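Local coordinates for uncharacterized protein, cytosolic disulfide reductase DsbM (Pseudomonas aeruginosa PAO1, PDB 5HFI) that probably acts as a cytosolic disulfide reductase of the thioredoxin superfamily and is held here in a mixed disulfide with glutathione, at residues L7-C17 with G35-M46; G22-V33 with L200-E211. One frame throughout, in Å; residues are numbered along the deposited sequence. Where two conformers were deposited one is given.

Interaction 1: residues L7-C17 with G35-M46; sequences LTLHYLYDPLC and GLDVRLHGGGMM. With GSH (glutathione), chain B.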
loop_
_atom_site.group_PDB
_atom_site.type_symbol
_atom_site.label_atom_id
_atom_site.label_comp_id
_atom_site.label_asym_id
_atom_site.label_seq_id
_atom_site.Cartn_x
_atom_site.Cartn_y
_atom_site.Cartn_z
ATOM N N LEU A 7 3.023 21.429 3.770
ATOM C CA LEU A 7 2.849 20.293 4.665
ATOM C C LEU A 7 2.644 19.010 3.867
ATOM O O LEU A 7 1.731 18.920 3.045
ATOM C CB LEU A 7 1.669 20.530 5.610
ATOM C CG LEU A 7 1.562 19.551 6.779
ATOM C CD1 LEU A 7 2.811 19.624 7.618
ATOM C CD2 LEU A 7 0.349 19.854 7.633
ATOM N N THR A 8 3.500 18.019 4.114
ATOM C CA THR A 8 3.527 16.791 3.332
ATOM C C THR A 8 3.436 15.584 4.255
ATOM O O THR A 8 4.179 15.489 5.237
ATOM C CB THR A 8 4.802 16.707 2.486
ATOM O OG1 THR A 8 4.821 17.782 1.537
ATOM C CG2 THR A 8 4.863 15.388 1.749
ATOM N N LEU A 9 2.528 14.667 3.934
ATOM C CA LEU A 9 2.380 13.418 4.666
ATOM C C LEU A 9 3.066 12.306 3.884
ATOM O O LEU A 9 2.643 11.972 2.772
ATOM C CB LEU A 9 0.907 13.079 4.891
ATOM C CG LEU A 9 0.661 11.758 5.623
ATOM C CD1 LEU A 9 1.122 11.854 7.071
ATOM C CD2 LEU A 9 -0.802 11.354 5.545
ATOM N N HIS A 10 4.122 11.745 4.460
ATOM C CA HIS A 10 4.832 10.637 3.842
ATOM C C HIS A 10 4.271 9.326 4.371
ATOM O O HIS A 10 4.106 9.161 5.584
ATOM C CB HIS A 10 6.331 10.731 4.126
ATOM C CG HIS A 10 6.970 11.974 3.585
ATOM N ND1 HIS A 10 7.552 12.028 2.336
ATOM C CD2 HIS A 10 7.128 13.207 4.124
ATOM C CE1 HIS A 10 8.033 13.240 2.125
ATOM N NE2 HIS A 10 7.791 13.974 3.196
ATOM N N TYR A 11 3.969 8.402 3.462
ATOM C CA TYR A 11 3.388 7.109 3.810
ATOM C C TYR A 11 4.333 6.010 3.340
ATOM O O TYR A 11 4.488 5.791 2.134
ATOM C CB TYR A 11 1.999 6.946 3.192
ATOM C CG TYR A 11 1.337 5.611 3.474
ATOM C CD1 TYR A 11 0.544 4.994 2.516
ATOM C CD2 TYR A 11 1.503 4.969 4.696
ATOM C CE1 TYR A 11 -0.068 3.778 2.763
ATOM C CE2 TYR A 11 0.893 3.749 4.952
ATOM C CZ TYR A 11 0.111 3.161 3.979
ATOM O OH TYR A 11 -0.497 1.951 4.220
ATOM N N LEU A 12 4.970 5.334 4.294
ATOM C CA LEU A 12 5.787 4.158 4.017
ATOM C C LEU A 12 4.905 2.920 4.123
ATOM O O LEU A 12 4.348 2.637 5.190
ATOM C CB LEU A 12 6.959 4.073 4.993
ATOM C CG LEU A 12 8.149 4.994 4.725
ATOM C CD1 LEU A 12 8.895 5.292 6.015
ATOM C CD2 LEU A 12 9.079 4.352 3.704
ATOM N N TYR A 13 4.791 2.177 3.024
ATOM C CA TYR A 13 3.827 1.096 2.915
ATOM C C TYR A 13 4.474 -0.107 2.244
ATOM O O TYR A 13 5.578 -0.030 1.696
ATOM C CB TYR A 13 2.602 1.524 2.097
ATOM C CG TYR A 13 2.922 1.634 0.622
ATOM C CD1 TYR A 13 2.653 0.582 -0.248
ATOM C CD2 TYR A 13 3.520 2.774 0.102
ATOM C CE1 TYR A 13 2.962 0.664 -1.586
ATOM C CE2 TYR A 13 3.827 2.869 -1.241
ATOM C CZ TYR A 13 3.546 1.808 -2.080
ATOM O OH TYR A 13 3.851 1.890 -3.415
ATOM N N ASP A 14 3.750 -1.228 2.275
ATOM C CA ASP A 14 4.029 -2.336 1.383
ATOM C C ASP A 14 2.697 -2.958 0.998
ATOM O O ASP A 14 1.849 -3.186 1.881
ATOM C CB ASP A 14 4.931 -3.399 1.995
ATOM C CG ASP A 14 5.366 -4.427 0.983
ATOM O OD1 ASP A 14 4.660 -5.448 0.830
ATOM O OD2 ASP A 14 6.393 -4.185 0.313
ATOM N N PRO A 15 2.477 -3.246 -0.284
ATOM C CA PRO A 15 1.166 -3.763 -0.705
ATOM C C PRO A 15 0.782 -5.092 -0.071
ATOM O O PRO A 15 -0.414 -5.391 0.013
ATOM C CB PRO A 15 1.300 -3.893 -2.231
ATOM C CG PRO A 15 2.505 -3.092 -2.600
ATOM C CD PRO A 15 3.411 -3.114 -1.414
ATOM N N LEU A 16 1.744 -5.892 0.391
ATOM C CA LEU A 16 1.446 -7.185 0.994
ATOM C C LEU A 16 1.472 -7.148 2.517
ATOM O O LEU A 16 1.445 -8.207 3.156
ATOM C CB LEU A 16 2.417 -8.246 0.474
ATOM C CG LEU A 16 2.197 -8.595 -1.003
ATOM C CD1 LEU A 16 3.413 -9.271 -1.600
ATOM C CD2 LEU A 16 0.980 -9.477 -1.170
ATOM N N CYS A 17 1.529 -5.958 3.107
ATOM C CA CYS A 17 1.486 -5.800 4.554
ATOM C C CYS A 17 0.031 -5.674 4.991
ATOM O O CYS A 17 -0.668 -4.743 4.575
ATOM C CB CYS A 17 2.288 -4.575 4.985
ATOM S SG CYS A 17 2.113 -4.167 6.730
ATOM N N GLY A 35 -4.977 21.092 0.972
ATOM C CA GLY A 35 -3.714 21.682 1.350
ATOM C C GLY A 35 -2.662 20.700 1.815
ATOM O O GLY A 35 -1.518 21.110 2.052
ATOM N N LEU A 36 -3.006 19.423 1.954
ATOM C CA LEU A 36 -2.067 18.402 2.397
ATOM C C LEU A 36 -1.587 17.593 1.200
ATOM O O LEU A 36 -2.400 17.059 0.438
ATOM C CB LEU A 36 -2.708 17.478 3.432
ATOM C CG LEU A 36 -1.821 16.354 3.972
ATOM C CD1 LEU A 36 -0.688 16.925 4.816
ATOM C CD2 LEU A 36 -2.639 15.348 4.771
ATOM N N ASP A 37 -0.271 17.511 1.039
ATOM C CA ASP A 37 0.344 16.663 0.028
ATOM C C ASP A 37 0.673 15.304 0.635
ATOM O O ASP A 37 1.160 15.222 1.766
ATOM C CB ASP A 37 1.611 17.321 -0.519
ATOM C CG ASP A 37 2.333 16.452 -1.529
ATOM O OD1 ASP A 37 1.654 15.738 -2.294
ATOM O OD2 ASP A 37 3.581 16.487 -1.555
ATOM N N VAL A 38 0.392 14.240 -0.113
ATOM C CA VAL A 38 0.616 12.871 0.346
ATOM C C VAL A 38 1.570 12.185 -0.626
ATOM O O VAL A 38 1.282 12.102 -1.827
ATOM C CB VAL A 38 -0.700 12.085 0.466
ATOM C CG1 VAL A 38 -0.414 10.633 0.821
ATOM C CG2 VAL A 38 -1.606 12.718 1.508
ATOM N N ARG A 39 2.695 11.692 -0.109
ATOM C CA ARG A 39 3.701 10.982 -0.894
ATOM C C ARG A 39 3.747 9.523 -0.464
ATOM O O ARG A 39 3.788 9.226 0.736
ATOM C CB ARG A 39 5.090 11.596 -0.712
ATOM C CG ARG A 39 5.140 13.098 -0.816
ATOM C CD ARG A 39 5.341 13.574 -2.238
ATOM N NE ARG A 39 5.617 15.006 -2.265
ATOM C CZ ARG A 39 6.835 15.527 -2.362
ATOM N NH1 ARG A 39 7.893 14.732 -2.444
ATOM N NH2 ARG A 39 6.995 16.843 -2.376
ATOM N N LEU A 40 3.770 8.619 -1.439
ATOM C CA LEU A 40 3.843 7.189 -1.175
ATOM C C LEU A 40 5.280 6.699 -1.294
ATOM O O LEU A 40 5.999 7.068 -2.228
ATOM C CB LEU A 40 2.945 6.405 -2.138
ATOM C CG LEU A 40 1.489 6.139 -1.733
ATOM C CD1 LEU A 40 0.794 7.375 -1.196
ATOM C CD2 LEU A 40 0.707 5.568 -2.905
ATOM N N HIS A 41 5.693 5.861 -0.344
ATOM C CA HIS A 41 7.034 5.274 -0.332
ATOM C C HIS A 41 6.908 3.771 -0.118
ATOM O O HIS A 41 6.672 3.320 1.007
ATOM C CB HIS A 41 7.904 5.889 0.756
ATOM C CG HIS A 41 7.945 7.382 0.735
ATOM N ND1 HIS A 41 8.913 8.091 0.057
ATOM C CD2 HIS A 41 7.153 8.304 1.334
ATOM C CE1 HIS A 41 8.707 9.386 0.228
ATOM N NE2 HIS A 41 7.645 9.540 0.996
ATOM N N GLY A 42 7.080 2.999 -1.190
ATOM C CA GLY A 42 7.062 1.552 -1.070
ATOM C C GLY A 42 8.387 1.041 -0.534
ATOM O O GLY A 42 9.453 1.365 -1.067
ATOM N N GLY A 43 8.320 0.233 0.524
ATOM C CA GLY A 43 9.515 -0.231 1.202
ATOM C C GLY A 43 10.068 -1.560 0.746
ATOM O O GLY A 43 11.190 -1.913 1.124
ATOM N N GLY A 44 9.318 -2.313 -0.054
ATOM C CA GLY A 44 9.787 -3.597 -0.538
ATOM C C GLY A 44 9.931 -4.629 0.559
ATOM O O GLY A 44 11.030 -5.138 0.803
ATOM N N MET A 45 8.820 -4.946 1.226
ATOM C CA MET A 45 8.864 -5.878 2.348
ATOM C C MET A 45 9.264 -7.276 1.891
ATOM O O MET A 45 10.146 -7.908 2.486
ATOM C CB MET A 45 7.506 -5.905 3.053
ATOM C CG MET A 45 7.404 -6.894 4.200
ATOM S SD MET A 45 5.820 -6.766 5.053
ATOM C CE MET A 45 4.785 -7.785 4.003
ATOM N N MET A 46 8.632 -7.775 0.832
ATOM C CA MET A 46 8.854 -9.133 0.339
ATOM C C MET A 46 9.485 -9.057 -1.050
ATOM O O MET A 46 8.806 -9.208 -2.068
ATOM C CB MET A 46 7.540 -9.922 0.330
ATOM C CG MET A 46 6.723 -9.743 1.600
ATOM S SD MET A 46 5.240 -10.765 1.658
ATOM C CE MET A 46 5.948 -12.360 2.045
HETATM N N1 GSH B . 1.046 -1.490 12.921
HETATM C CA1 GSH B . 0.971 -2.765 13.612
HETATM C C1 GSH B . 0.725 -2.534 15.101
HETATM O O11 GSH B . 1.336 -3.232 15.954
HETATM O O12 GSH B . -0.088 -1.647 15.477
HETATM C CB1 GSH B . 2.283 -3.521 13.422
HETATM C CG1 GSH B . 2.836 -3.199 12.038
HETATM C CD1 GSH B . 3.626 -4.387 11.494
HETATM O OE1 GSH B . 3.995 -5.245 12.225
HETATM N N2 GSH B . 3.919 -4.462 10.075
HETATM C CA2 GSH B . 4.674 -5.581 9.546
HETATM C C2 GSH B . 6.160 -5.238 9.657
HETATM O O2 GSH B . 6.599 -4.305 9.070
HETATM C CB2 GSH B . 4.303 -5.821 8.081
HETATM S SG2 GSH B . 2.498 -5.801 7.839
HETATM N N3 GSH B . 7.033 -6.044 10.490
HETATM C CA3 GSH B . 8.443 -5.716 10.605
HETATM C C3 GSH B . 9.135 -5.921 9.260
HETATM O O31 GSH B . 9.892 -5.027 8.800
HETATM O O32 GSH B . 8.945 -6.984 8.614
HETATM O O HOH W 1 6.768 -1.815 -1.396
#
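Leu9 and Tyr11 of strand 8-13 bond through both N and O to strand 37-42, giving a parallel ladder that starts at Leu7 O and ends where Gly43 N meets Tyr13 O. Beyond the strands Asp14 takes over: its OD2 receives Met45 N at 2.7 Å, from well above the carboxylate plane, while OD1 accepts Leu16 N in an Asx turn. A water links OD2 to Gly44 N.

Among the side chains, His10 ND1 and His41 NE2 are joined by a 2.8 Å hydrogen bond in which either could be the donor; the rings meet rim to rim, planes 33° apart. Arg39, bent about its CB-CG bond, lays CG against Thr8 CG2 and gives NE to Asp37 OD2 in a 2.6 Å salt bridge. The Tyr13 ring (chi1 73°) reaches across to the neighbouring strand and takes Gly42 CA on its face, 3.8 Å from the centroid.

These first two parallel strands of the thioredoxin fold lead into the glutathione pocket, which includes Cys17, first cysteine of the CxxC at a helix start, and Met45. Cys17 SG is joined to glutathione SG2 by a 2.0 Å disulfide; Met45 SD lies 3.5 Å from glutathione CB2.

Strand 182-186 pairs with the other edge of strand 8-13. Helix 24-30 covers Leu9, Tyr11, Val38 and Leu40; helix 159-174 packs on Leu12 and His41.

Interaction 2: residues G22-V33 with L200-E211; sequences GASPLLAAACEV and LGQPDDWRAFLE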
loop_
_atom_site.group_PDB
_atom_site.type_symbol
_atom_site.label_atom_id
_atom_site.label_comp_id
_atom_site.label_asym_id
_atom_site.label_seq_id
_atom_site.Cartn_x
_atom_site.Cartn_y
_atom_site.Cartn_z
ATOM N N GLY A 22 -5.042 -2.514 6.668
ATOM C CA GLY A 22 -5.819 -1.987 7.775
ATOM C C GLY A 22 -5.798 -0.473 7.841
ATOM O O GLY A 22 -6.749 0.143 8.328
ATOM N N ALA A 23 -4.732 0.147 7.340
ATOM C CA ALA A 23 -4.609 1.596 7.316
ATOM C C ALA A 23 -5.095 2.217 6.012
ATOM O O ALA A 23 -4.978 3.433 5.843
ATOM C CB ALA A 23 -3.155 2.008 7.562
ATOM N N SER A 24 -5.624 1.422 5.081
ATOM C CA SER A 24 -6.121 1.992 3.834
ATOM C C SER A 24 -7.150 3.099 4.055
ATOM O O SER A 24 -7.099 4.099 3.319
ATOM C CB SER A 24 -6.697 0.879 2.949
ATOM O OG SER A 24 -6.965 1.359 1.636
ATOM N N PRO A 25 -8.078 3.007 5.014
ATOM C CA PRO A 25 -8.975 4.155 5.230
ATOM C C PRO A 25 -8.248 5.398 5.709
ATOM O O PRO A 25 -8.726 6.515 5.468
ATOM C CB PRO A 25 -9.979 3.637 6.275
ATOM C CG PRO A 25 -9.845 2.165 6.258
ATOM C CD PRO A 25 -8.435 1.882 5.896
ATOM N N LEU A 26 -7.099 5.245 6.374
ATOM C CA LEU A 26 -6.339 6.414 6.801
ATOM C C LEU A 26 -5.680 7.111 5.615
ATOM O O LEU A 26 -5.635 8.344 5.557
ATOM C CB LEU A 26 -5.283 6.011 7.829
ATOM C CG LEU A 26 -5.785 5.247 9.054
ATOM C CD1 LEU A 26 -4.675 5.113 10.086
ATOM C CD2 LEU A 26 -7.004 5.926 9.657
ATOM N N LEU A 27 -5.150 6.337 4.665
ATOM C CA LEU A 27 -4.609 6.946 3.453
ATOM C C LEU A 27 -5.710 7.620 2.643
ATOM O O LEU A 27 -5.514 8.719 2.112
ATOM C CB LEU A 27 -3.887 5.895 2.609
ATOM C CG LEU A 27 -3.309 6.392 1.283
ATOM C CD1 LEU A 27 -2.315 7.524 1.524
ATOM C CD2 LEU A 27 -2.650 5.249 0.530
ATOM N N ALA A 28 -6.878 6.979 2.542
ATOM C CA ALA A 28 -7.984 7.579 1.803
ATOM C C ALA A 28 -8.444 8.874 2.460
ATOM O O ALA A 28 -8.697 9.871 1.773
ATOM C CB ALA A 28 -9.144 6.588 1.694
ATOM N N ALA A 29 -8.550 8.880 3.789
ATOM C CA ALA A 29 -8.955 10.092 4.493
ATOM C C ALA A 29 -7.907 11.189 4.354
ATOM O O ALA A 29 -8.250 12.371 4.241
ATOM C CB ALA A 29 -9.215 9.781 5.966
ATOM N N ALA A 30 -6.623 10.816 4.359
ATOM C CA ALA A 30 -5.565 11.812 4.221
ATOM C C ALA A 30 -5.614 12.485 2.857
ATOM O O ALA A 30 -5.355 13.689 2.741
ATOM C CB ALA A 30 -4.201 11.165 4.443
ATOM N N CYS A 31 -5.950 11.728 1.812
ATOM C CA CYS A 31 -6.017 12.284 0.467
ATOM C C CYS A 31 -7.186 13.239 0.272
ATOM O O CYS A 31 -7.293 13.840 -0.802
ATOM C CB CYS A 31 -6.090 11.155 -0.561
ATOM S SG CYS A 31 -4.577 10.180 -0.665
ATOM N N GLU A 32 -8.053 13.400 1.270
ATOM C CA GLU A 32 -9.176 14.323 1.192
ATOM C C GLU A 32 -8.914 15.638 1.913
ATOM O O GLU A 32 -9.771 16.526 1.879
ATOM C CB GLU A 32 -10.436 13.667 1.768
ATOM C CG GLU A 32 -10.838 12.377 1.076
ATOM C CD GLU A 32 -11.764 11.531 1.927
ATOM O OE1 GLU A 32 -12.130 11.980 3.034
ATOM O OE2 GLU A 32 -12.121 10.416 1.493
ATOM N N VAL A 33 -7.764 15.781 2.563
ATOM C CA VAL A 33 -7.452 16.979 3.338
ATOM C C VAL A 33 -6.900 18.032 2.381
ATOM O O VAL A 33 -5.820 17.859 1.810
ATOM C CB VAL A 33 -6.455 16.677 4.462
ATOM C CG1 VAL A 33 -5.898 17.970 5.036
ATOM C CG2 VAL A 33 -7.113 15.847 5.548
ATOM N N LEU A 200 -5.715 3.684 13.853
ATOM C CA LEU A 200 -6.232 2.521 13.147
ATOM C C LEU A 200 -7.693 2.304 13.513
ATOM O O LEU A 200 -8.056 2.281 14.693
ATOM C CB LEU A 200 -5.404 1.281 13.478
ATOM C CG LEU A 200 -4.073 1.179 12.732
ATOM C CD1 LEU A 200 -3.227 0.041 13.287
ATOM C CD2 LEU A 200 -4.310 1.002 11.236
ATOM N N GLY A 201 -8.539 2.173 12.494
ATOM C CA GLY A 201 -9.963 2.060 12.710
ATOM C C GLY A 201 -10.666 3.361 13.021
ATOM O O GLY A 201 -11.865 3.340 13.317
ATOM N N GLN A 202 -9.967 4.495 12.965
ATOM C CA GLN A 202 -10.547 5.804 13.272
ATOM C C GLN A 202 -10.207 6.805 12.170
ATOM O O GLN A 202 -9.521 7.804 12.416
ATOM C CB GLN A 202 -10.052 6.310 14.628
ATOM C CG GLN A 202 -10.243 5.337 15.784
ATOM C CD GLN A 202 -11.698 5.183 16.189
ATOM O OE1 GLN A 202 -12.559 5.956 15.765
ATOM N NE2 GLN A 202 -11.978 4.182 17.015
ATOM N N PRO A 203 -10.690 6.577 10.943
ATOM C CA PRO A 203 -10.343 7.501 9.848
ATOM C C PRO A 203 -10.844 8.920 10.055
ATOM O O PRO A 203 -10.188 9.868 9.606
ATOM C CB PRO A 203 -10.996 6.849 8.620
ATOM C CG PRO A 203 -12.075 5.985 9.176
ATOM C CD PRO A 203 -11.556 5.478 10.481
ATOM N N ASP A 204 -11.993 9.102 10.713
ATOM C CA ASP A 204 -12.485 10.453 10.968
ATOM C C ASP A 204 -11.608 11.181 11.982
ATOM O O ASP A 204 -11.328 12.375 11.821
ATOM C CB ASP A 204 -13.935 10.404 11.448
ATOM C CG ASP A 204 -14.887 9.907 10.376
ATOM O OD1 ASP A 204 -15.830 9.160 10.715
ATOM O OD2 ASP A 204 -14.695 10.264 9.194
ATOM N N ASP A 205 -11.189 10.485 13.044
ATOM C CA ASP A 205 -10.195 11.041 13.961
ATOM C C ASP A 205 -8.931 11.434 13.209
ATOM O O ASP A 205 -8.367 12.512 13.428
ATOM C CB ASP A 205 -9.854 10.023 15.053
ATOM C CG ASP A 205 -10.820 10.050 16.218
ATOM O OD1 ASP A 205 -11.921 10.624 16.086
ATOM O OD2 ASP A 205 -10.471 9.480 17.275
ATOM N N TRP A 206 -8.472 10.552 12.317
ATOM C CA TRP A 206 -7.242 10.784 11.568
ATOM C C TRP A 206 -7.354 12.017 10.679
ATOM O O TRP A 206 -6.443 12.851 10.644
ATOM C CB TRP A 206 -6.921 9.527 10.753
ATOM C CG TRP A 206 -5.752 9.608 9.817
ATOM C CD1 TRP A 206 -5.798 9.694 8.453
ATOM C CD2 TRP A 206 -4.362 9.562 10.168
ATOM N NE1 TRP A 206 -4.525 9.723 7.938
ATOM C CE2 TRP A 206 -3.626 9.644 8.968
ATOM C CE3 TRP A 206 -3.669 9.476 11.379
ATOM C CZ2 TRP A 206 -2.232 9.637 8.944
ATOM C CZ3 TRP A 206 -2.283 9.468 11.354
ATOM C CH2 TRP A 206 -1.581 9.551 10.144
ATOM N N ARG A 207 -8.467 12.151 9.954
ATOM C CA ARG A 207 -8.661 13.329 9.114
ATOM C C ARG A 207 -8.660 14.604 9.950
ATOM O O ARG A 207 -8.001 15.590 9.595
ATOM C CB ARG A 207 -9.962 13.197 8.325
ATOM C CG ARG A 207 -10.117 14.220 7.214
ATOM C CD ARG A 207 -11.523 14.205 6.631
ATOM N NE ARG A 207 -11.825 12.956 5.939
ATOM C CZ ARG A 207 -12.594 11.994 6.438
ATOM N NH1 ARG A 207 -13.137 12.138 7.641
ATOM N NH2 ARG A 207 -12.822 10.890 5.735
ATOM N N ALA A 208 -9.371 14.594 11.080
ATOM C CA ALA A 208 -9.412 15.772 11.942
ATOM C C ALA A 208 -8.038 16.082 12.519
ATOM O O ALA A 208 -7.662 17.251 12.657
ATOM C CB ALA A 208 -10.432 15.564 13.061
ATOM N N PHE A 209 -7.272 15.045 12.865
ATOM C CA PHE A 209 -5.921 15.268 13.364
ATOM C C PHE A 209 -5.061 15.975 12.324
ATOM O O PHE A 209 -4.337 16.925 12.648
ATOM C CB PHE A 209 -5.292 13.938 13.778
ATOM C CG PHE A 209 -3.843 14.044 14.156
ATOM C CD1 PHE A 209 -3.475 14.433 15.433
ATOM C CD2 PHE A 209 -2.849 13.745 13.238
ATOM C CE1 PHE A 209 -2.142 14.528 15.785
ATOM C CE2 PHE A 209 -1.515 13.841 13.583
ATOM C CZ PHE A 209 -1.162 14.231 14.859
ATOM N N LEU A 210 -5.140 15.540 11.063
ATOM C CA LEU A 210 -4.370 16.189 10.007
ATOM C C LEU A 210 -4.864 17.609 9.752
ATOM O O LEU A 210 -4.059 18.517 9.518
ATOM C CB LEU A 210 -4.424 15.354 8.726
ATOM C CG LEU A 210 -3.798 13.960 8.813
ATOM C CD1 LEU A 210 -4.098 13.153 7.556
ATOM C CD2 LEU A 210 -2.296 14.050 9.052
ATOM N N GLU A 211 -6.186 17.820 9.788
ATOM C CA GLU A 211 -6.721 19.178 9.732
ATOM C C GLU A 211 -6.219 20.015 10.902
ATOM O O GLU A 211 -5.834 21.176 10.723
ATOM C CB GLU A 211 -8.250 19.152 9.741
ATOM C CG GLU A 211 -8.899 18.419 8.585
ATOM C CD GLU A 211 -10.375 18.165 8.833
ATOM O OE1 GLU A 211 -10.994 17.420 8.045
ATOM O OE2 GLU A 211 -10.915 18.709 9.822
HETATM O O HOH W 2 -8.088 2.219 9.751
HETATM O O HOH W 3 -12.439 8.717 3.435
#
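Leu26 and Trp206 meet at the middle of this helix pair, their side chains crossing at about a right angle. Leu26 CB sits over the five-membered ring, 3.9 Å from its centroid and 16° off the normal, a CH-pi contact. On the opposite face of the indole lies Leu210 CD1, so the ring is sandwiched between a leucine of each segment. Trp206 CG stands anti to the backbone N, which carries the indole along the flank of helix 24-30 toward the sheet and brings NE1 to 3.0 Å from Leu26 O.

Apolar contacts continue along the pair. Leu26 CD2 reaches Pro203 CA and Trp206 CB, the CB atoms of Pro25 and Pro203 touch at 4.1 Å, and Ala30 CB meets Leu210 CD1 at 3.7 Å. Further on, Val33 CG2 rests against the aliphatic CG of Arg207. At the start of the contact Leu200 CD2 packs on Ala23.

Charges gather toward the surface. Arg207 grips Glu32 side-on, NH2 and NE both pointing to OE1, at 3.0 Å for NH2; carboxylate and guanidinium are nearly coplanar, though both bonds are bent. The bend at chi3 (-66°) swings the guanidinium over Ala29 CB, while NH1 goes to Asp204 OD2, in the guanidinium plane. Held by Glu32 and Asp204 together, the guanidinium has little freedom to rotate.

A water connects Gly22 O to Gly201 N. The axes of helices 24-30 and 203-211 approach to 8.8 Å, with their directions 39° apart. Both lie on one side of the central sheet, as expected of a thioredoxin fold: the first follows the CxxC region, and the second, after the antiparallel strands 182-186 and 191-193, is the last helix modelled.

Interaction 1 is the parallel pairing of an inner strand with an edge strand, and interaction 2 lays two helices over one face of that sheet. They touch directly: Leu9 CD2 lies 3.6 Å from Ala30 CB, and Leu27 packs on Tyr11, Val38 and Leu40. Helices 18-22 and 24-30 make up the connection between the two strands, a beta-alpha-beta crossover. Backbone hydrogen bonds dominate interaction 1, partly buried with polar side chains such as exposed Arg39 at its margin; interaction 2 is mostly buried and apolar, its salt-bridge network at the surface. Both come near the glutathione, interaction 1 through Cys17 and interaction 2 through Leu200, which also lies beside Trp19.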